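Local coordinates for protein A-adding tRNA nucleotidyltransferase (Aquifex aeolicus, PDB 4WBY) that adds the terminal adenosine to tRNA ending in CC, using ATP and magnesium, to complete the 3' CCA end, at residues Asp119-Ala124 and Arg153-Val158; Gly17-Glu22 and Lys59-Arg64. One frame throughout, in Å; residues are numbered along the deposited sequence.

Contact 1. Residues Asp119-Ala124 and Arg153-Val158; sequences DFTINA and RVLHPV
The Phe120 ring meets the 153-158 segment with its edge: CE1 lies 3.7 Å from Val154 CG1, and the carbonyl of Arg153 also sits at that rim, near the ring plane. One ring face carries Asp119 CB, offset toward the rim, while Ala170 of helix 165-177 and Ile152 also touch the side chain. The ring takes this place because CG stands anti to its own carbonyl carbon (chi1 -50°), beside the backbone N. An alanine here would probably leave Val154 CG1 without its aromatic neighbour and open a gap between the loop and helix 165-177.

Next to the ring, Thr121 N donates to Arg153 O at 2.9 Å. In one of its two modelled conformers Leu155 lays CD2 3.6 Å from Thr121 CG2 and CD1 near Ala124 CB. Two waters bridge the segments: one joins Asp119 O to Leu155 N, the other Thr121 OG1 to Arg153 N. Asp146 OD2 pairs with Arg153 NE in a salt bridge and is hydrogen-bonded to Thr121 OG1.

Asp119 and Asn123 belong to the ATP site. Asp119 OD1 accepts from Asn123 ND2 (3.0 Å) and from Phe120 N (2.8 Å), both from the same face of the carboxylate. With these two N-H donors on OD1 and a salt bridge from Arg169 on OD2, the rotation of the Asp119 carboxylate is fixed within the nucleotide site.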
loop_
_atom_site.group_PDB
_atom_site.type_symbol
_atom_site.label_atom_id
_atom_site.label_comp_id
_atom_site.label_asym_id
_atom_site.label_seq_id
_atom_site.Cartn_x
_atom_site.Cartn_y
_atom_site.Cartn_z
ATOM N N ASP A 119 10.229 14.020 -2.590
ATOM C CA ASP A 119 10.780 13.407 -1.376
ATOM C C ASP A 119 12.193 12.809 -1.526
ATOM O O ASP A 119 13.091 13.183 -0.764
ATOM C CB ASP A 119 9.823 12.358 -0.777
ATOM C CG ASP A 119 9.281 11.338 -1.787
ATOM O OD1 ASP A 119 9.758 11.214 -2.935
ATOM O OD2 ASP A 119 8.347 10.612 -1.377
ATOM N N PHE A 120 12.403 11.921 -2.494
ATOM C CA PHE A 120 13.667 11.189 -2.600
ATOM C C PHE A 120 14.200 11.257 -4.015
ATOM O O PHE A 120 13.430 11.452 -4.959
ATOM C CB PHE A 120 13.475 9.739 -2.141
ATOM C CG PHE A 120 12.785 9.646 -0.822
ATOM C CD1 PHE A 120 13.408 10.135 0.319
ATOM C CD2 PHE A 120 11.497 9.138 -0.719
ATOM C CE1 PHE A 120 12.769 10.112 1.547
ATOM C CE2 PHE A 120 10.850 9.104 0.508
ATOM C CZ PHE A 120 11.484 9.602 1.643
ATOM N N THR A 121 15.517 11.120 -4.165
ATOM C CA THR A 121 16.124 11.356 -5.470
ATOM C C THR A 121 15.559 10.435 -6.546
ATOM O O THR A 121 15.406 10.850 -7.697
ATOM C CB THR A 121 17.652 11.204 -5.435
ATOM O OG1 THR A 121 17.993 9.881 -5.014
ATOM C CG2 THR A 121 18.285 12.228 -4.480
ATOM N N ILE A 122 15.221 9.201 -6.186
ATOM C CA ILE A 122 14.733 8.274 -7.197
ATOM C C ILE A 122 13.321 8.640 -7.655
ATOM O O ILE A 122 12.857 8.134 -8.676
ATOM C CB ILE A 122 14.764 6.807 -6.715
ATOM C CG1 ILE A 122 13.846 6.595 -5.504
ATOM C CG2 ILE A 122 16.208 6.352 -6.456
ATOM C CD1 ILE A 122 13.651 5.126 -5.130
ATOM N N ASN A 123 12.659 9.528 -6.910
ATOM C CA ASN A 123 11.318 10.012 -7.252
ATOM C C ASN A 123 11.312 11.415 -7.846
ATOM O O ASN A 123 10.243 12.011 -8.050
ATOM C CB ASN A 123 10.415 10.000 -6.013
ATOM C CG ASN A 123 10.195 8.613 -5.471
ATOM O OD1 ASN A 123 10.329 7.621 -6.189
ATOM N ND2 ASN A 123 9.849 8.530 -4.186
ATOM N N ALA A 124 12.496 11.940 -8.135
ATOM C CA ALA A 124 12.619 13.334 -8.524
ATOM C C ALA A 124 13.181 13.488 -9.933
ATOM O O ALA A 124 13.782 14.505 -10.258
ATOM C CB ALA A 124 13.488 14.083 -7.522
ATOM N N ARG A 153 17.479 8.498 -0.654
ATOM C CA ARG A 153 18.176 9.727 -0.300
ATOM C C ARG A 153 17.239 10.914 -0.428
ATOM O O ARG A 153 16.607 11.087 -1.475
ATOM C CB ARG A 153 19.382 9.931 -1.226
ATOM C CG ARG A 153 20.287 11.069 -0.815
ATOM C CD ARG A 153 21.296 11.415 -1.892
ATOM N NE ARG A 153 22.042 10.239 -2.330
ATOM C CZ ARG A 153 23.125 9.758 -1.733
ATOM N NH1 ARG A 153 23.625 10.358 -0.652
ATOM N NH2 ARG A 153 23.705 8.669 -2.223
ATOM N N VAL A 154 17.150 11.745 0.613
ATOM C CA VAL A 154 16.363 12.973 0.501
ATOM C C VAL A 154 17.049 13.996 -0.423
ATOM O O VAL A 154 18.252 13.910 -0.697
ATOM C CB VAL A 154 16.093 13.617 1.887
ATOM C CG1 VAL A 154 15.174 12.721 2.719
ATOM C CG2 VAL A 154 17.403 13.944 2.613
ATOM N N LEU A 155 16.273 14.967 -0.887
ATOM C CA LEU A 155 16.756 15.972 -1.836
ATOM C C LEU A 155 17.508 17.124 -1.183
ATOM O O LEU A 155 18.275 17.833 -1.849
ATOM C CB LEU A 155 15.583 16.533 -2.649
ATOM C CG LEU A 155 14.652 15.515 -3.320
ATOM C CD1 LEU A 155 13.715 16.200 -4.296
ATOM C CD2 LEU A 155 15.430 14.439 -4.025
ATOM N N HIS A 156 17.247 17.327 0.105
ATOM C CA HIS A 156 17.856 18.404 0.874
ATOM C C HIS A 156 17.840 17.990 2.335
ATOM O O HIS A 156 16.944 17.259 2.757
ATOM C CB HIS A 156 17.048 19.698 0.678
ATOM C CG HIS A 156 17.597 20.889 1.408
ATOM N ND1 HIS A 156 17.498 21.044 2.776
ATOM C CD2 HIS A 156 18.247 21.986 0.953
ATOM C CE1 HIS A 156 18.070 22.181 3.130
ATOM N NE2 HIS A 156 18.536 22.770 2.043
ATOM N N PRO A 157 18.836 18.433 3.113
ATOM C CA PRO A 157 18.954 17.915 4.481
ATOM C C PRO A 157 17.818 18.274 5.433
ATOM O O PRO A 157 17.695 17.589 6.439
ATOM C CB PRO A 157 20.276 18.524 4.982
ATOM C CG PRO A 157 20.617 19.589 4.006
ATOM C CD PRO A 157 20.034 19.180 2.698
ATOM N N VAL A 158 17.000 19.290 5.162
ATOM C CA VAL A 158 15.926 19.564 6.124
ATOM C C VAL A 158 14.623 18.840 5.755
ATOM O O VAL A 158 13.575 19.093 6.348
ATOM C CB VAL A 158 15.657 21.081 6.296
ATOM C CG1 VAL A 158 16.940 21.818 6.709
ATOM C CG2 VAL A 158 15.014 21.692 5.066
HETATM O O HOH W 1 13.538 15.660 0.098
HETATM O O HOH W 2 16.682 8.052 -3.425
#

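Contact 2. Residues Gly17-Glu22 and Lys59-Arg64; sequences GQIAKE and KELARR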
loop_
_atom_site.group_PDB
_atom_site.type_symbol
_atom_site.label_atom_id
_atom_site.label_comp_id
_atom_site.label_asym_id
_atom_site.label_seq_id
_atom_site.Cartn_x
_atom_site.Cartn_y
_atom_site.Cartn_z
ATOM N N GLY A 17 3.650 16.551 -26.103
ATOM C CA GLY A 17 4.728 17.436 -26.521
ATOM C C GLY A 17 4.337 18.337 -27.685
ATOM O O GLY A 17 4.751 19.502 -27.751
ATOM N N GLN A 18 3.554 17.800 -28.621
ATOM C CA GLN A 18 3.094 18.584 -29.765
ATOM C C GLN A 18 2.166 19.702 -29.311
ATOM O O GLN A 18 2.315 20.860 -29.720
ATOM C CB GLN A 18 2.399 17.679 -30.777
ATOM C CG GLN A 18 3.333 16.676 -31.452
ATOM C CD GLN A 18 2.590 15.483 -32.056
ATOM O OE1 GLN A 18 1.372 15.370 -31.948
ATOM N NE2 GLN A 18 3.338 14.576 -32.677
ATOM N N ILE A 19 1.203 19.364 -28.460
ATOM C CA ILE A 19 0.276 20.364 -27.954
ATOM C C ILE A 19 1.026 21.401 -27.120
ATOM O O ILE A 19 0.756 22.595 -27.226
ATOM C CB ILE A 19 -0.847 19.714 -27.113
ATOM C CG1 ILE A 19 -1.704 18.801 -27.996
ATOM C CG2 ILE A 19 -1.732 20.769 -26.471
ATOM C CD1 ILE A 19 -2.677 17.954 -27.214
ATOM N N ALA A 20 1.977 20.949 -26.304
ATOM C CA ALA A 20 2.773 21.885 -25.513
ATOM C C ALA A 20 3.454 22.917 -26.413
ATOM O O ALA A 20 3.396 24.123 -26.142
ATOM C CB ALA A 20 3.809 21.138 -24.671
ATOM N N LYS A 21 4.080 22.453 -27.492
ATOM C CA LYS A 21 4.728 23.373 -28.422
ATOM C C LYS A 21 3.727 24.356 -29.025
ATOM O O LYS A 21 4.020 25.549 -29.137
ATOM C CB LYS A 21 5.441 22.626 -29.549
ATOM C CG LYS A 21 6.222 23.567 -30.473
ATOM C CD LYS A 21 7.403 24.174 -29.727
ATOM C CE LYS A 21 8.092 25.262 -30.519
ATOM N NZ LYS A 21 7.264 26.487 -30.597
ATOM N N GLU A 22 2.547 23.862 -29.409
ATOM C CA GLU A 22 1.518 24.732 -29.986
ATOM C C GLU A 22 1.128 25.849 -29.019
ATOM O O GLU A 22 0.800 26.964 -29.439
ATOM C CB GLU A 22 0.274 23.926 -30.369
ATOM C CG GLU A 22 0.480 22.896 -31.469
ATOM C CD GLU A 22 -0.742 22.014 -31.676
ATOM O OE1 GLU A 22 -1.867 22.472 -31.386
ATOM O OE2 GLU A 22 -0.579 20.858 -32.122
ATOM N N LYS A 59 -7.119 20.108 -21.101
ATOM C CA LYS A 59 -8.432 20.303 -21.705
ATOM C C LYS A 59 -8.364 20.131 -23.224
ATOM O O LYS A 59 -9.289 19.601 -23.839
ATOM C CB LYS A 59 -8.998 21.682 -21.335
ATOM C CG LYS A 59 -9.493 21.759 -19.893
ATOM C CD LYS A 59 -9.826 23.180 -19.471
ATOM C CE LYS A 59 -10.944 23.781 -20.288
ATOM N NZ LYS A 59 -11.288 25.136 -19.763
ATOM N N GLU A 60 -7.265 20.568 -23.832
ATOM C CA GLU A 60 -7.122 20.424 -25.276
ATOM C C GLU A 60 -6.887 18.966 -25.673
ATOM O O GLU A 60 -7.463 18.483 -26.648
ATOM C CB GLU A 60 -5.992 21.312 -25.794
ATOM C CG GLU A 60 -5.684 21.137 -27.283
ATOM C CD GLU A 60 -6.852 21.512 -28.195
ATOM O OE1 GLU A 60 -7.775 22.226 -27.747
ATOM O OE2 GLU A 60 -6.843 21.090 -29.370
ATOM N N LEU A 61 -6.033 18.267 -24.930
ATOM C CA LEU A 61 -5.845 16.845 -25.169
ATOM C C LEU A 61 -7.176 16.098 -25.034
ATOM O O LEU A 61 -7.515 15.239 -25.860
ATOM C CB LEU A 61 -4.801 16.267 -24.202
ATOM C CG LEU A 61 -4.473 14.780 -24.377
ATOM C CD1 LEU A 61 -3.750 14.523 -25.706
ATOM C CD2 LEU A 61 -3.657 14.238 -23.191
ATOM N N ALA A 62 -7.936 16.439 -24.001
ATOM C CA ALA A 62 -9.222 15.790 -23.761
ATOM C C ALA A 62 -10.210 16.048 -24.898
ATOM O O ALA A 62 -10.936 15.145 -25.309
ATOM C CB ALA A 62 -9.804 16.257 -22.449
ATOM N N ARG A 63 -10.242 17.285 -25.387
ATOM C CA ARG A 63 -11.111 17.646 -26.501
ATOM C C ARG A 63 -10.788 16.803 -27.739
ATOM O O ARG A 63 -11.684 16.269 -28.412
ATOM C CB ARG A 63 -10.964 19.136 -26.822
ATOM C CG ARG A 63 -11.877 19.616 -27.932
ATOM C CD ARG A 63 -11.515 21.026 -28.404
ATOM N NE ARG A 63 -10.255 21.049 -29.144
ATOM C CZ ARG A 63 -10.139 20.716 -30.425
ATOM N NH1 ARG A 63 -11.210 20.342 -31.107
ATOM N NH2 ARG A 63 -8.957 20.761 -31.025
ATOM N N ARG A 64 -9.499 16.668 -28.031
ATOM C CA ARG A 64 -9.097 15.912 -29.206
ATOM C C ARG A 64 -9.459 14.438 -29.094
ATOM O O ARG A 64 -9.757 13.792 -30.103
ATOM C CB ARG A 64 -7.603 16.071 -29.449
ATOM C CG ARG A 64 -7.232 17.496 -29.771
ATOM C CD ARG A 64 -5.766 17.634 -30.111
ATOM N NE ARG A 64 -5.405 19.040 -30.239
ATOM C CZ ARG A 64 -4.246 19.479 -30.717
ATOM N NH1 ARG A 64 -3.325 18.623 -31.133
ATOM N NH2 ARG A 64 -4.014 20.779 -30.788
#
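Ile19 supplies the apolar part of the contact, pointing from helix 7-22 toward helix 54-65. Its CD1 meets Leu61 CD1 at 3.9 Å, the two side chains crossing at about a right angle, and its CG2 rests 4.1 Å from Glu60 CG. On the same side chain, CG1 lies over one face of the Arg64 guanidinium, toward the rim, 3.5 Å from NH1, so one methylene covers part of that face of the cation.

The two helices belong to the head, the nucleotidyltransferase domain, and cross at 124° with segment axes 10.7 Å apart at closest approach. Leu61 continues inward onto Leu87 and Phe89 of strand 85-91, which places the apolar half of the contact against the mixed sheet.

The charged half, a salt-bridge network, lies at the more exposed margin. Glu22 and Arg64 reach tip to tip, and Arg64 NH2 donates to the syn side of Glu22 OE1 at 2.8 Å, with the carboxylate and guanidinium planes 25° apart. Arg64 is extended from CG to NE, which carries its guanidinium across to helix 7-22. Its NE meanwhile bonds Glu60 OE2 at 2.7 Å, on the anti side. Glu22 OE1 and Glu60 OE2 stand 5.5 Å apart, and Arg64, bonded to both, probably offsets the repulsion between the two carboxylates. Arg63 NH2 takes the syn side of Glu60 OE2, also at 2.7 Å, and Arg63 NE completes a side-on grip through Glu60 OE1.

From the N terminus, helix 7-22 comes first, and contact 2 closes when the chain, having passed through strands 26-30 and 45-51, returns on helix 54-65. The chain then adds strands 69-72, 77-82 and 85-91 and helix 111-116 before contact 1 opens at 119-124. That second loop takes in strands 126-128 and 137-138 and helix 143-149, and closes at 153-158, just ahead of helix 159-162. The loops follow in series, neither nested nor crossed, with contact centres 31 Å apart. Contact 2 joins two helices of the head; contact 1 ties the ATP-site loop to the segment that runs into helix 159-162.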